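Local coordinates for CLIP-associating protein 2 (Mus musculus, PDB 3WOZ) that probably binds tubulin through its TOG domains and so contributes to the control of microtubule dynamics, at residues T180-P183 / D187-K190. Numbering follows the deposited sequence. Where two conformers were deposited one is given.
Sequences TTEP and DVRK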
loop_
_atom_site.group_PDB
_atom_site.type_symbol
_atom_site.label_atom_id
_atom_site.label_comp_id
_atom_site.label_asym_id
_atom_site.label_seq_id
_atom_site.Cartn_x
_atom_site.Cartn_y
_atom_site.Cartn_z
ATOM N N THR A 180 -1.109 15.292 -12.821
ATOM C CA THR A 180 0.185 15.700 -13.364
ATOM C C THR A 180 0.246 17.212 -13.620
ATOM O O THR A 180 1.325 17.774 -13.826
ATOM C CB THR A 180 0.514 14.936 -14.662
ATOM O OG1 THR A 180 -0.055 13.620 -14.608
ATOM C CG2 THR A 180 2.005 14.817 -14.837
ATOM N N THR A 181 -0.914 17.859 -13.604
ATOM C CA THR A 181 -0.994 19.306 -13.774
ATOM C C THR A 181 -1.270 19.991 -12.433
ATOM O O THR A 181 -1.389 21.217 -12.371
ATOM C CB THR A 181 -2.076 19.712 -14.817
ATOM O OG1 THR A 181 -3.366 19.269 -14.380
ATOM C CG2 THR A 181 -1.769 19.108 -16.179
ATOM N N GLU A 182 -1.353 19.180 -11.375
ATOM C CA GLU A 182 -1.708 19.620 -10.018
ATOM C C GLU A 182 -0.984 20.895 -9.576
ATOM O O GLU A 182 0.239 20.888 -9.409
ATOM C CB GLU A 182 -1.471 18.483 -9.010
ATOM C CG GLU A 182 -1.863 18.800 -7.567
ATOM C CD GLU A 182 -3.325 19.182 -7.420
ATOM O OE1 GLU A 182 -4.191 18.286 -7.497
ATOM O OE2 GLU A 182 -3.606 20.381 -7.219
ATOM N N PRO A 183 -1.745 21.996 -9.397
ATOM C CA PRO A 183 -1.183 23.290 -8.995
ATOM C C PRO A 183 -0.806 23.364 -7.511
ATOM O O PRO A 183 0.137 24.072 -7.151
ATOM C CB PRO A 183 -2.319 24.273 -9.306
ATOM C CG PRO A 183 -3.565 23.455 -9.184
ATOM C CD PRO A 183 -3.190 22.091 -9.690
ATOM N N ASP A 187 4.950 18.039 -5.771
ATOM C CA ASP A 187 5.214 16.637 -5.448
ATOM C C ASP A 187 4.265 15.679 -6.170
ATOM O O ASP A 187 4.698 14.651 -6.690
ATOM C CB ASP A 187 5.178 16.412 -3.936
ATOM C CG ASP A 187 6.365 17.040 -3.225
ATOM O OD1 ASP A 187 7.447 17.155 -3.840
ATOM O OD2 ASP A 187 6.215 17.413 -2.045
ATOM N N VAL A 188 2.980 16.021 -6.205
ATOM C CA VAL A 188 2.020 15.276 -7.015
ATOM C C VAL A 188 2.442 15.317 -8.489
ATOM O O VAL A 188 2.519 14.269 -9.136
ATOM C CB VAL A 188 0.574 15.795 -6.827
ATOM C CG1 VAL A 188 -0.392 15.004 -7.684
ATOM C CG2 VAL A 188 0.162 15.684 -5.373
ATOM N N ARG A 189 2.752 16.521 -8.981
ATOM C CA ARG A 189 3.190 16.736 -10.360
ATOM C C ARG A 189 4.296 15.757 -10.770
ATOM O O ARG A 189 4.168 15.041 -11.764
ATOM C CB ARG A 189 3.654 18.191 -10.535
ATOM C CG ARG A 189 3.776 18.662 -11.973
ATOM C CD ARG A 189 3.859 20.184 -12.067
ATOM N NE ARG A 189 2.944 20.846 -11.138
ATOM C CZ ARG A 189 3.329 21.663 -10.162
ATOM N NH1 ARG A 189 4.615 21.937 -10.000
ATOM N NH2 ARG A 189 2.431 22.218 -9.361
ATOM N N LYS A 190 5.380 15.734 -9.996
ATOM C CA LYS A 190 6.527 14.881 -10.310
ATOM C C LYS A 190 6.217 13.395 -10.131
ATOM O O LYS A 190 6.728 12.556 -10.885
ATOM C CB LYS A 190 7.761 15.285 -9.488
ATOM C CG LYS A 190 8.270 16.709 -9.752
ATOM C CD LYS A 190 8.727 16.908 -11.203
ATOM C CE LYS A 190 8.830 18.387 -11.556
ATOM N NZ LYS A 190 9.068 18.602 -13.013
#
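Arg189 reaches from the first turn of helix 186-202 back to the loop that leads into it, meeting the carbonyl of Glu182. Arg189 CB lies near Thr180 O; the chain leaves it with CG anti to the backbone N (chi1 -164°), and Arg189 CG comes to 3.2 Å from Thr180 O. CD is still near that oxygen; the bend that follows at chi3 (-41°) swings the guanidinium over to Glu182. In the conformer given, one of two modelled, Arg189 NH2 makes the main hydrogen bond, 2.6 Å to Glu182 O with an N-H...O angle of 147°, arriving in the carbonyl plane. Arg189 NE adds a weak second one to Glu182 O at 3.2 Å, so one oxygen, tilted somewhat out of the guanidinium plane, takes two N-H groups from one edge.

Next to this, Glu182 lays CB on Val188 CG1 (3.9 Å) and CG on Val188 CB. Its carboxylate turns away, OE2 accepting from Lys184 N instead of pairing with Arg189. Val145 of helix 141-155 also packs on Val188. An arginine early in one helix thus bonds back to the loop joining it to helix 167-179, at the turn of an antiparallel helical hairpin, the unit of a HEAT-repeat array.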